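Local coordinates for putative lipoprotein (Bacteroides ovatus, PDB 3OQQ) that is of unknown function but is a putative, probably extracellular lipoprotein rich in antiparallel beta strands, with calcium ions bound in its crystal structure, at residues A19-S27 with L36-K44; N114-Y123 with V158-M166. All coordinates share one frame; numbering follows the deposited sequence.

Contact 1: A19-S27 with L36-K44; sequences ASTLVNVYS and LLVGDVLVK
Val23 and Val25 pair with Val41 and Val38 in an antiparallel beta hairpin, a worked example of register slips absorbed by two bulges. In the classic bulge Leu37 and Val38 stand opposite the single Val25, whose carbonyl O accepts from Leu37 N at 2.8 Å and weakly from Val38 N. In the G1 bulge Asp40 and Val41 share Val23 as partner; Val41 N binds Val23 O in the carbonyl plane, on a lone pair, while Asp40 N is 3.2 Å from Val23 O but not hydrogen-bonded to it. Asn24 supplies what the backbone does not: its OD1 accepts from Asp40 N at 3.0 Å, nearly straight at 164°. With CG anti to the carbonyl carbon (chi1 -66°), its amide swings across to the other strand. An alanine here is likely to leave Asp40 N without this acceptor and the bulge less firmly held. Within the paired part the apolar contacts fall on two faces. On one, Val25 and Val38 lie side by side, and Val23 CG2 touches Val43 CG2 at 3.7 Å; Met62 of the adjacent strand 59-65 touches Val23, and Leu51 of strand 46-54 packs on Val38. On the other, the Tyr26 ring crosses Leu36 obliquely, CE2 to CD1 3.8 Å. Beyond the paired strand, Leu22 CD2 packs on Leu42 CB (3.7 Å), and one water donates to Thr21 O at 2.7 Å and accepts from Val43 N.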
ATOM      1  N   ALA A  19     -24.408   8.282  12.685  1.00 43.37           N
ATOM      2  CA  ALA A  19     -23.526   7.385  11.918  1.00 41.27           C
ATOM      3  C   ALA A  19     -23.885   5.874  12.084  1.00 40.86           C
ATOM      4  O   ALA A  19     -23.299   5.024  11.400  1.00 37.90           O
ATOM      5  CB  ALA A  19     -22.078   7.617  12.321  1.00 41.29           C
ATOM      6  N   SER A  20     -24.882   5.556  12.953  1.00 35.72           N
ATOM      7  CA  SER A  20     -25.295   4.183  13.258  1.00 33.19           C
ATOM      8  C   SER A  20     -25.921   3.434  12.057  1.00 35.23           C
ATOM      9  O   SER A  20     -25.939   2.213  12.092  1.00 32.90           O
ATOM     10  CB  SER A  20     -26.252   4.153  14.445  1.00 34.64           C
ATOM     11  OG  SER A  20     -27.430   4.897  14.190  1.00 40.72           O
ATOM     12  N   THR A  21     -26.373   4.133  10.984  1.00 32.02           N
ATOM     13  CA  THR A  21     -26.959   3.415   9.842  1.00 30.86           C
ATOM     14  C   THR A  21     -25.906   2.985   8.841  1.00 31.35           C
ATOM     15  O   THR A  21     -26.139   2.057   8.050  1.00 30.49           O
ATOM     16  CB  THR A  21     -28.038   4.244   9.137  1.00 35.84           C
ATOM     17  OG1 THR A  21     -28.792   3.344   8.317  1.00 34.04           O
ATOM     18  CG2 THR A  21     -27.450   5.365   8.245  1.00 28.86           C
ATOM     19  N   LEU A  22     -24.766   3.684   8.835  1.00 26.05           N
ATOM     20  CA  LEU A  22     -23.695   3.413   7.882  1.00 24.92           C
ATOM     21  C   LEU A  22     -23.118   2.014   8.100  1.00 31.21           C
ATOM     22  O   LEU A  22     -23.161   1.478   9.218  1.00 31.37           O
ATOM     23  CB  LEU A  22     -22.615   4.493   7.961  1.00 24.23           C
ATOM     24  CG  LEU A  22     -23.130   5.937   7.953  1.00 27.91           C
ATOM     25  CD1 LEU A  22     -22.000   6.899   8.124  1.00 27.69           C
ATOM     26  CD2 LEU A  22     -23.863   6.247   6.681  1.00 27.72           C
ATOM     27  N   VAL A  23     -22.661   1.389   7.004  1.00 26.36           N
ATOM     28  CA  VAL A  23     -22.196   0.009   7.053  1.00 24.09           C
ATOM     29  C   VAL A  23     -20.695  -0.103   6.710  1.00 26.36           C
ATOM     30  O   VAL A  23     -20.115   0.781   6.084  1.00 24.88           O
ATOM     31  CB  VAL A  23     -23.068  -0.920   6.144  1.00 26.84           C
ATOM     32  CG1 VAL A  23     -24.535  -0.922   6.593  1.00 26.97           C
ATOM     33  CG2 VAL A  23     -22.955  -0.543   4.662  1.00 26.34           C
ATOM     34  N   ASN A  24     -20.104  -1.234   7.081  1.00 22.81           N
ATOM     35  CA  ASN A  24     -18.717  -1.543   6.769  1.00 22.21           C
ATOM     36  C   ASN A  24     -18.679  -2.812   5.944  1.00 27.45           C
ATOM     37  O   ASN A  24     -19.420  -3.738   6.242  1.00 27.84           O
ATOM     38  CB  ASN A  24     -17.916  -1.673   8.045  1.00 23.23           C
ATOM     39  CG  ASN A  24     -17.812  -0.368   8.782  1.00 38.95           C
ATOM     40  OD1 ASN A  24     -17.491   0.673   8.213  1.00 30.54           O
ATOM     41  ND2 ASN A  24     -18.135  -0.383  10.053  1.00 36.25           N
ATOM     42  N   VAL A  25     -17.873  -2.826   4.866  1.00 24.09           N
ATOM     43  CA  VAL A  25     -17.747  -3.980   3.967  1.00 22.38           C
ATOM     44  C   VAL A  25     -16.326  -4.532   4.094  1.00 25.80           C
ATOM     45  O   VAL A  25     -15.363  -3.761   4.021  1.00 25.28           O
ATOM     46  CB  VAL A  25     -18.116  -3.620   2.508  1.00 24.75           C
ATOM     47  CG1 VAL A  25     -18.015  -4.841   1.589  1.00 23.98           C
ATOM     48  CG2 VAL A  25     -19.515  -2.987   2.437  1.00 24.51           C
ATOM     49  N   TYR A  26     -16.203  -5.855   4.312  1.00 21.09           N
ATOM     50  CA  TYR A  26     -14.923  -6.563   4.514  1.00 20.17           C
ATOM     51  C   TYR A  26     -14.741  -7.695   3.502  1.00 25.65           C
ATOM     52  O   TYR A  26     -15.733  -8.266   3.038  1.00 24.98           O
ATOM     53  CB  TYR A  26     -14.886  -7.184   5.941  1.00 21.28           C
ATOM     54  CG  TYR A  26     -15.096  -6.190   7.068  1.00 21.32           C
ATOM     55  CD1 TYR A  26     -16.377  -5.826   7.475  1.00 23.13           C
ATOM     56  CD2 TYR A  26     -14.015  -5.641   7.747  1.00 20.68           C
ATOM     57  CE1 TYR A  26     -16.574  -4.879   8.475  1.00 21.88           C
ATOM     58  CE2 TYR A  26     -14.198  -4.688   8.752  1.00 21.19           C
ATOM     59  CZ  TYR A  26     -15.480  -4.323   9.123  1.00 27.69           C
ATOM     60  OH  TYR A  26     -15.664  -3.418  10.141  1.00 29.51           O
ATOM     61  N   SER A  27     -13.490  -8.049   3.179  1.00 23.97           N
ATOM     62  CA  SER A  27     -13.218  -9.177   2.268  1.00 25.18           C
ATOM     63  C   SER A  27     -13.176 -10.511   3.058  1.00 33.64           C
ATOM     64  O   SER A  27     -13.047 -11.574   2.453  1.00 34.81           O
ATOM     65  CB  SER A  27     -11.902  -8.953   1.529  1.00 25.93           C
ATOM     66  OG  SER A  27     -10.833  -8.848   2.457  1.00 23.94           O
ATOM     67  N   LEU A  36     -11.111  -4.573   5.893  1.00 21.85           N
ATOM     68  CA  LEU A  36     -12.081  -3.549   5.489  1.00 22.69           C
ATOM     69  C   LEU A  36     -11.739  -3.045   4.086  1.00 26.47           C
ATOM     70  O   LEU A  36     -10.581  -2.699   3.805  1.00 26.57           O
ATOM     71  CB  LEU A  36     -12.094  -2.379   6.478  1.00 23.58           C
ATOM     72  CG  LEU A  36     -13.275  -1.429   6.390  1.00 30.56           C
ATOM     73  CD1 LEU A  36     -13.772  -1.093   7.748  1.00 31.83           C
ATOM     74  CD2 LEU A  36     -12.884  -0.135   5.668  1.00 33.60           C
ATOM     75  N   LEU A  37     -12.738  -3.040   3.209  1.00 20.80           N
ATOM     76  CA  LEU A  37     -12.614  -2.569   1.822  1.00 18.57           C
ATOM     77  C   LEU A  37     -13.201  -1.164   1.686  1.00 23.85           C
ATOM     78  O   LEU A  37     -12.610  -0.308   1.041  1.00 23.46           O
ATOM     79  CB  LEU A  37     -13.346  -3.527   0.893  1.00 17.58           C
ATOM     80  CG  LEU A  37     -12.847  -4.962   0.870  1.00 20.56           C
ATOM     81  CD1 LEU A  37     -13.846  -5.832   0.178  1.00 19.96           C
ATOM     82  CD2 LEU A  37     -11.467  -5.059   0.191  1.00 21.86           C
ATOM     83  N   VAL A  38     -14.374  -0.940   2.297  1.00 22.39           N
ATOM     84  CA  VAL A  38     -15.071   0.349   2.257  1.00 24.26           C
ATOM     85  C   VAL A  38     -15.802   0.505   3.610  1.00 28.27           C
ATOM     86  O   VAL A  38     -16.416  -0.443   4.102  1.00 26.96           O
ATOM     87  CB  VAL A  38     -15.972   0.527   0.987  1.00 29.39           C
ATOM     88  CG1 VAL A  38     -17.136  -0.444   0.957  1.00 30.18           C
ATOM     89  CG2 VAL A  38     -16.457   1.966   0.824  1.00 30.11           C
ATOM     90  N   GLY A  39     -15.605   1.659   4.239  1.00 26.15           N
ATOM     91  CA  GLY A  39     -16.173   1.978   5.543  1.00 26.36           C
ATOM     92  C   GLY A  39     -17.174   3.109   5.504  1.00 30.99           C
ATOM     93  O   GLY A  39     -17.162   3.916   4.565  1.00 30.25           O
ATOM     94  N   ASP A  40     -18.057   3.154   6.542  1.00 27.84           N
ATOM     95  CA  ASP A  40     -19.103   4.159   6.786  1.00 28.53           C
ATOM     96  C   ASP A  40     -19.911   4.503   5.509  1.00 29.44           C
ATOM     97  O   ASP A  40     -20.062   5.671   5.148  1.00 27.31           O
ATOM     98  CB  ASP A  40     -18.480   5.428   7.433  1.00 31.38           C
ATOM     99  CG  ASP A  40     -18.013   5.191   8.864  1.00 41.32           C
ATOM    100  OD1 ASP A  40     -18.726   4.484   9.615  1.00 43.97           O
ATOM    101  OD2 ASP A  40     -16.954   5.731   9.242  1.00 44.44           O
ATOM    102  N   VAL A  41     -20.451   3.454   4.863  1.00 25.11           N
ATOM    103  CA  VAL A  41     -21.225   3.504   3.618  1.00 25.12           C
ATOM    104  C   VAL A  41     -22.702   3.660   3.899  1.00 31.27           C
ATOM    105  O   VAL A  41     -23.272   2.855   4.628  1.00 30.55           O
ATOM    106  CB  VAL A  41     -20.980   2.198   2.810  1.00 26.65           C
ATOM    107  CG1 VAL A  41     -21.686   2.221   1.460  1.00 25.79           C
ATOM    108  CG2 VAL A  41     -19.492   1.938   2.644  1.00 24.95           C
ATOM    109  N   LEU A  42     -23.332   4.657   3.277  1.00 29.56           N
ATOM    110  CA  LEU A  42     -24.774   4.846   3.396  1.00 30.39           C
ATOM    111  C   LEU A  42     -25.457   3.972   2.340  1.00 36.02           C
ATOM    112  O   LEU A  42     -25.108   4.052   1.156  1.00 36.38           O
ATOM    113  CB  LEU A  42     -25.136   6.338   3.231  1.00 30.34           C
ATOM    114  CG  LEU A  42     -26.602   6.703   3.007  1.00 35.32           C
ATOM    115  CD1 LEU A  42     -27.457   6.376   4.224  1.00 34.59           C
ATOM    116  CD2 LEU A  42     -26.732   8.155   2.656  1.00 37.44           C
ATOM    117  N   VAL A  43     -26.404   3.125   2.768  1.00 31.88           N
ATOM    118  CA  VAL A  43     -27.156   2.267   1.851  1.00 31.41           C
ATOM    119  C   VAL A  43     -28.611   2.656   1.959  1.00 39.99           C
ATOM    120  O   VAL A  43     -29.290   2.242   2.891  1.00 40.94           O
ATOM    121  CB  VAL A  43     -26.948   0.739   2.068  1.00 32.83           C
ATOM    122  CG1 VAL A  43     -27.665  -0.071   0.987  1.00 32.66           C
ATOM    123  CG2 VAL A  43     -25.468   0.372   2.111  1.00 30.72           C
ATOM    124  N   LYS A  44     -29.076   3.486   1.020  1.00 40.34           N
ATOM    125  CA  LYS A  44     -30.472   3.918   0.920  1.00 42.68           C
ATOM    126  C   LYS A  44     -31.059   3.095  -0.221  1.00 50.15           C
ATOM    127  O   LYS A  44     -30.669   3.278  -1.379  1.00 50.06           O
ATOM    128  CB  LYS A  44     -30.579   5.438   0.701  1.00 45.41           C
ATOM    129  CG  LYS A  44     -31.996   5.981   0.839  1.00 64.98           C
ATOM    130  CD  LYS A  44     -32.182   7.268   0.055  1.00 80.72           C
ATOM    131  CE  LYS A  44     -33.643   7.639  -0.056  1.00 96.49           C
ATOM    132  NZ  LYS A  44     -33.875   8.643  -1.125  1.00107.82           N
TER
HETATM  133  O   HOH W   1     -26.846   2.581   5.490  1.00 33.48           O

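Contact 2: N114-Y123 with V158-M166; sequences NETDQGYLFY and VTECHSQQM. With CA (calcium ion), chain E.
Asn114, Asp117 and Gln164 turn their side-chain oxygens onto one calcium ion, so that the metal bridges two loops. The Asn114 and Gln164 amides stand almost perpendicular, planes 89° apart, each giving its OD1 or OE1, with Asn114 OD1 2.2 Å from the calcium. Asp117 grips the ion with both carboxylate oxygens; its CG sits between backbone N and carbonyl carbon (chi1 71°), bringing the carboxylate round to the ion. Gln164 NE2 adds a weak bond to Asp117 OD2, and two waters also bind the metal. Next along, Gln165 crosses Leu121 at about a right angle. Its NE2 donates to Gly119 O at 3.1 Å, the acceptor in the amide plane but the donor above the carbonyl plane; OE1 is bound by Arg47. The Tyr120 ring lies with one face against Cys161, whose CA makes a CH-pi contact 3.9 Å from the centroid, while His162 O comes to the ring edge. Glu160 runs beside Leu121, its OE2 at the edge of the Tyr123 ring, 3.3 Å from CE2, and in a salt bridge with Arg324. Glu160 N reaches Leu121 O at 2.9 Å, nearly straight, and Tyr123 and Val158 form a hydrogen-bonded pair. Antiparallel strands 122-131 and 150-161 thus have loops at one end that close on a calcium site of protein and water oxygens.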
ATOM      1  N   ASN A 114     -31.258  11.495   8.433  1.00 38.21           N
ATOM      2  CA  ASN A 114     -30.163  12.451   8.618  1.00 38.48           C
ATOM      3  C   ASN A 114     -29.656  12.439  10.095  1.00 42.55           C
ATOM      4  O   ASN A 114     -28.573  12.948  10.368  1.00 41.98           O
ATOM      5  CB  ASN A 114     -30.568  13.843   8.149  1.00 38.94           C
ATOM      6  CG  ASN A 114     -30.492  13.995   6.638  1.00 51.31           C
ATOM      7  OD1 ASN A 114     -29.444  13.775   6.022  1.00 38.66           O
ATOM      8  ND2 ASN A 114     -31.586  14.395   5.997  1.00 40.12           N
ATOM      9  N   GLU A 115     -30.418  11.799  11.005  1.00 39.23           N
ATOM     10  CA  GLU A 115     -30.099  11.610  12.418  1.00 39.83           C
ATOM     11  C   GLU A 115     -29.071  10.459  12.601  1.00 43.96           C
ATOM     12  O   GLU A 115     -28.289  10.503  13.558  1.00 44.08           O
ATOM     13  CB  GLU A 115     -31.404  11.317  13.218  1.00 42.25           C
ATOM     14  CG  GLU A 115     -31.240  10.996  14.704  1.00 49.30           C
ATOM     15  CD  GLU A 115     -32.501  10.757  15.520  1.00 70.58           C
ATOM     16  OE1 GLU A 115     -33.396  10.008  15.059  1.00 50.77           O
ATOM     17  OE2 GLU A 115     -32.561  11.270  16.660  1.00 65.61           O
ATOM     18  N   THR A 116     -29.054   9.457  11.667  1.00 38.51           N
ATOM     19  CA  THR A 116     -28.216   8.249  11.747  1.00 35.84           C
ATOM     20  C   THR A 116     -27.172   8.051  10.607  1.00 36.58           C
ATOM     21  O   THR A 116     -26.419   7.069  10.660  1.00 33.60           O
ATOM     22  CB  THR A 116     -29.138   7.017  11.781  1.00 42.15           C
ATOM     23  OG1 THR A 116     -29.819   6.895  10.530  1.00 43.82           O
ATOM     24  CG2 THR A 116     -30.156   7.078  12.903  1.00 37.92           C
ATOM     25  N   ASP A 117     -27.092   8.966   9.609  1.00 33.67           N
ATOM     26  CA  ASP A 117     -26.166   8.800   8.470  1.00 31.41           C
ATOM     27  C   ASP A 117     -24.958   9.768   8.497  1.00 34.52           C
ATOM     28  O   ASP A 117     -24.332   9.979   7.458  1.00 32.58           O
ATOM     29  CB  ASP A 117     -26.956   8.999   7.153  1.00 33.09           C
ATOM     30  CG  ASP A 117     -27.407  10.443   6.863  1.00 39.68           C
ATOM     31  OD1 ASP A 117     -27.211  11.324   7.737  1.00 37.37           O
ATOM     32  OD2 ASP A 117     -27.963  10.683   5.771  1.00 40.64           O
ATOM     33  N   GLN A 118     -24.680  10.400   9.635  1.00 34.15           N
ATOM     34  CA  GLN A 118     -23.624  11.414   9.699  1.00 35.72           C
ATOM     35  C   GLN A 118     -22.221  10.780   9.737  1.00 41.74           C
ATOM     36  O   GLN A 118     -21.658  10.557  10.812  1.00 45.11           O
ATOM     37  CB  GLN A 118     -23.839  12.355  10.893  1.00 37.98           C
ATOM     38  CG  GLN A 118     -25.106  13.203  10.798  1.00 58.35           C
ATOM     39  CD  GLN A 118     -25.450  13.843  12.123  1.00 87.69           C
ATOM     40  OE1 GLN A 118     -24.592  14.409  12.816  1.00 84.38           O
ATOM     41  NE2 GLN A 118     -26.719  13.779  12.501  1.00 83.35           N
ATOM     42  N   GLY A 119     -21.679  10.507   8.555  1.00 34.52           N
ATOM     43  CA  GLY A 119     -20.363   9.903   8.405  1.00 32.91           C
ATOM     44  C   GLY A 119     -19.883   9.930   6.974  1.00 36.96           C
ATOM     45  O   GLY A 119     -20.689   9.895   6.037  1.00 37.87           O
ATOM     46  N   TYR A 120     -18.563   9.990   6.805  1.00 33.11           N
ATOM     47  CA  TYR A 120     -17.911  10.041   5.503  1.00 32.32           C
ATOM     48  C   TYR A 120     -17.544   8.666   5.000  1.00 33.74           C
ATOM     49  O   TYR A 120     -16.876   7.903   5.698  1.00 32.97           O
ATOM     50  CB  TYR A 120     -16.641  10.900   5.566  1.00 33.50           C
ATOM     51  CG  TYR A 120     -16.833  12.305   6.088  1.00 37.72           C
ATOM     52  CD1 TYR A 120     -17.647  13.217   5.418  1.00 40.07           C
ATOM     53  CD2 TYR A 120     -16.122  12.760   7.194  1.00 39.31           C
ATOM     54  CE1 TYR A 120     -17.794  14.530   5.875  1.00 39.76           C
ATOM     55  CE2 TYR A 120     -16.255  14.070   7.654  1.00 41.11           C
ATOM     56  CZ  TYR A 120     -17.098  14.949   6.996  1.00 45.72           C
ATOM     57  OH  TYR A 120     -17.227  16.237   7.451  1.00 49.04           O
ATOM     58  N   LEU A 121     -17.904   8.375   3.755  1.00 30.04           N
ATOM     59  CA  LEU A 121     -17.537   7.103   3.147  1.00 29.03           C
ATOM     60  C   LEU A 121     -16.010   7.101   2.935  1.00 31.40           C
ATOM     61  O   LEU A 121     -15.436   8.131   2.574  1.00 29.32           O
ATOM     62  CB  LEU A 121     -18.311   6.901   1.818  1.00 29.33           C
ATOM     63  CG  LEU A 121     -18.028   5.614   1.014  1.00 33.29           C
ATOM     64  CD1 LEU A 121     -19.279   5.085   0.370  1.00 34.09           C
ATOM     65  CD2 LEU A 121     -17.000   5.857  -0.054  1.00 34.83           C
ATOM     66  N   PHE A 122     -15.358   5.962   3.189  1.00 27.57           N
ATOM     67  CA  PHE A 122     -13.920   5.869   2.956  1.00 26.17           C
ATOM     68  C   PHE A 122     -13.583   4.536   2.341  1.00 30.60           C
ATOM     69  O   PHE A 122     -14.174   3.518   2.709  1.00 31.17           O
ATOM     70  CB  PHE A 122     -13.073   6.149   4.219  1.00 26.25           C
ATOM     71  CG  PHE A 122     -13.185   5.196   5.393  1.00 26.13           C
ATOM     72  CD1 PHE A 122     -14.160   5.379   6.368  1.00 29.79           C
ATOM     73  CD2 PHE A 122     -12.270   4.160   5.558  1.00 25.56           C
ATOM     74  CE1 PHE A 122     -14.249   4.512   7.472  1.00 30.34           C
ATOM     75  CE2 PHE A 122     -12.347   3.299   6.659  1.00 28.09           C
ATOM     76  CZ  PHE A 122     -13.334   3.480   7.613  1.00 27.69           C
ATOM     77  N   TYR A 123     -12.699   4.562   1.336  1.00 26.00           N
ATOM     78  CA  TYR A 123     -12.180   3.377   0.672  1.00 25.62           C
ATOM     79  C   TYR A 123     -10.912   2.957   1.401  1.00 27.17           C
ATOM     80  O   TYR A 123     -10.216   3.817   1.948  1.00 26.56           O
ATOM     81  CB  TYR A 123     -11.897   3.669  -0.798  1.00 28.27           C
ATOM     82  CG  TYR A 123     -13.141   3.841  -1.626  1.00 32.12           C
ATOM     83  CD1 TYR A 123     -13.833   2.737  -2.120  1.00 35.61           C
ATOM     84  CD2 TYR A 123     -13.615   5.108  -1.949  1.00 32.86           C
ATOM     85  CE1 TYR A 123     -14.988   2.891  -2.890  1.00 39.78           C
ATOM     86  CE2 TYR A 123     -14.763   5.275  -2.727  1.00 34.40           C
ATOM     87  CZ  TYR A 123     -15.450   4.163  -3.189  1.00 44.17           C
ATOM     88  OH  TYR A 123     -16.580   4.325  -3.954  1.00 48.56           O
ATOM     89  N   VAL A 158      -8.933   6.578   1.468  1.00 25.36           N
ATOM     90  CA  VAL A 158      -9.417   7.736   0.731  1.00 25.73           C
ATOM     91  C   VAL A 158     -10.809   8.026   1.288  1.00 31.09           C
ATOM     92  O   VAL A 158     -11.718   7.213   1.137  1.00 30.69           O
ATOM     93  CB  VAL A 158      -9.388   7.528  -0.802  1.00 29.16           C
ATOM     94  CG1 VAL A 158     -10.163   8.635  -1.526  1.00 29.75           C
ATOM     95  CG2 VAL A 158      -7.954   7.476  -1.304  1.00 28.57           C
ATOM     96  N   THR A 159     -10.954   9.154   1.973  1.00 26.98           N
ATOM     97  CA  THR A 159     -12.202   9.577   2.604  1.00 26.28           C
ATOM     98  C   THR A 159     -12.873  10.633   1.744  1.00 33.08           C
ATOM     99  O   THR A 159     -12.206  11.559   1.266  1.00 31.33           O
ATOM    100  CB  THR A 159     -11.872  10.135   3.986  1.00 27.95           C
ATOM    101  OG1 THR A 159     -11.101   9.175   4.700  1.00 24.90           O
ATOM    102  CG2 THR A 159     -13.111  10.563   4.782  1.00 24.27           C
ATOM    103  N   GLU A 160     -14.187  10.492   1.546  1.00 31.64           N
ATOM    104  CA  GLU A 160     -14.961  11.470   0.806  1.00 32.59           C
ATOM    105  C   GLU A 160     -15.599  12.414   1.823  1.00 38.56           C
ATOM    106  O   GLU A 160     -16.645  12.088   2.390  1.00 40.10           O
ATOM    107  CB  GLU A 160     -15.976  10.779  -0.109  1.00 33.78           C
ATOM    108  CG  GLU A 160     -15.290   9.976  -1.202  1.00 32.16           C
ATOM    109  CD  GLU A 160     -16.197   9.252  -2.171  1.00 39.39           C
ATOM    110  OE1 GLU A 160     -17.419   9.501  -2.161  1.00 34.16           O
ATOM    111  OE2 GLU A 160     -15.674   8.471  -2.992  1.00 35.06           O
ATOM    112  N   CYS A 161     -14.909  13.533   2.135  1.00 36.08           N
ATOM    113  CA  CYS A 161     -15.382  14.544   3.099  1.00 38.11           C
ATOM    114  C   CYS A 161     -16.483  15.388   2.437  1.00 44.85           C
ATOM    115  O   CYS A 161     -16.287  16.563   2.089  1.00 44.18           O
ATOM    116  CB  CYS A 161     -14.240  15.409   3.626  1.00 38.77           C
ATOM    117  SG  CYS A 161     -12.929  14.491   4.469  1.00 42.05           S
ATOM    118  N   HIS A 162     -17.629  14.734   2.214  1.00 42.60           N
ATOM    119  CA  HIS A 162     -18.809  15.285   1.568  1.00 43.48           C
ATOM    120  C   HIS A 162     -19.900  15.458   2.614  1.00 50.44           C
ATOM    121  O   HIS A 162     -19.988  14.645   3.538  1.00 50.84           O
ATOM    122  CB  HIS A 162     -19.282  14.339   0.439  1.00 43.45           C
ATOM    123  CG  HIS A 162     -18.256  14.037  -0.622  1.00 45.18           C
ATOM    124  ND1 HIS A 162     -18.509  13.102  -1.617  1.00 46.15           N
ATOM    125  CD2 HIS A 162     -17.024  14.569  -0.833  1.00 45.44           C
ATOM    126  CE1 HIS A 162     -17.426  13.079  -2.377  1.00 44.39           C
ATOM    127  NE2 HIS A 162     -16.500  13.935  -1.938  1.00 44.36           N
ATOM    128  N   SER A 163     -20.744  16.492   2.472  1.00 47.44           N
ATOM    129  CA  SER A 163     -21.831  16.728   3.432  1.00 48.04           C
ATOM    130  C   SER A 163     -22.896  15.595   3.417  1.00 49.54           C
ATOM    131  O   SER A 163     -23.572  15.369   4.424  1.00 49.11           O
ATOM    132  CB  SER A 163     -22.499  18.069   3.150  1.00 53.64           C
ATOM    133  OG  SER A 163     -23.339  18.445   4.229  1.00 67.50           O
ATOM    134  N   GLN A 164     -23.026  14.893   2.276  1.00 44.46           N
ATOM    135  CA  GLN A 164     -23.992  13.819   2.052  1.00 43.76           C
ATOM    136  C   GLN A 164     -23.470  12.834   0.993  1.00 46.94           C
ATOM    137  O   GLN A 164     -22.872  13.251  -0.012  1.00 46.19           O
ATOM    138  CB  GLN A 164     -25.343  14.430   1.607  1.00 45.83           C
ATOM    139  CG  GLN A 164     -26.508  13.443   1.453  1.00 55.35           C
ATOM    140  CD  GLN A 164     -26.951  12.711   2.711  1.00 60.28           C
ATOM    141  OE1 GLN A 164     -27.019  13.259   3.817  1.00 47.47           O
ATOM    142  NE2 GLN A 164     -27.363  11.473   2.541  1.00 54.58           N
ATOM    143  N   GLN A 165     -23.721  11.536   1.212  1.00 41.96           N
ATOM    144  CA  GLN A 165     -23.320  10.486   0.278  1.00 41.79           C
ATOM    145  C   GLN A 165     -24.328  10.363  -0.877  1.00 50.18           C
ATOM    146  O   GLN A 165     -25.452  10.855  -0.766  1.00 51.15           O
ATOM    147  CB  GLN A 165     -23.175   9.141   1.017  1.00 41.74           C
ATOM    148  CG  GLN A 165     -22.048   9.140   2.046  1.00 37.88           C
ATOM    149  CD  GLN A 165     -21.776   7.782   2.638  1.00 46.23           C
ATOM    150  OE1 GLN A 165     -21.896   6.753   1.972  1.00 39.81           O
ATOM    151  NE2 GLN A 165     -21.312   7.760   3.884  1.00 31.94           N
HETATM  152  N   MSE A 166     -23.908   9.700  -1.981  1.00 49.27           N
HETATM  153  CA  MSE A 166     -24.692   9.388  -3.191  1.00 51.35           C
HETATM  154  C   MSE A 166     -25.251  10.646  -3.886  1.00 58.05           C
HETATM  155  O   MSE A 166     -26.468  10.797  -4.046  1.00 59.22           O
HETATM  156  CB  MSE A 166     -25.825   8.388  -2.886  1.00 54.57           C
HETATM  157  CG  MSE A 166     -25.322   7.007  -2.538  1.00 61.59           C
HETATM  158 SE   MSE A 166     -26.741   5.766  -2.086  0.75 72.53          SE
HETATM  159  CE  MSE A 166     -27.530   6.743  -0.636  1.00 70.06           C
TER
HETATM  160 CA    CA E 460     -27.360  13.228   6.180  1.00 49.25          CA
HETATM  161  O   HOH W   2     -27.079  14.142   8.140  1.00 37.90           O
HETATM  162  O   HOH W   3     -24.759  12.986   5.731  1.00 40.32           O
HETATM  163  O   HOH W   4     -23.551  10.830   4.613  1.00 46.50           O
HETATM  164  O   HOH W   5     -18.913  10.455   1.938  1.00 29.41           O

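Overall arrangement
The two contacts show how neighbouring parts of one beta framework differ with burial. Contact 1 is buried and bound by hairpin backbone bonds and aliphatic packing; contact 2 is only partly buried and passes from strand pairing to a calcium ion at its loop end, where Asn114 is exposed. They are about 10 Å apart between centres and meet directly, because strands 36-41 and 122-131 are neighbours: Gly39 N lies 2.8 Å from Phe122 O, a probable hydrogen bond. Gln165 ties them again, its NE2 probably bonded to Asp40 O. Along the chain contact 1 closes before contact 2 opens; contact 1 is a local hairpin, whereas contact 2 pairs segments 35 residues apart.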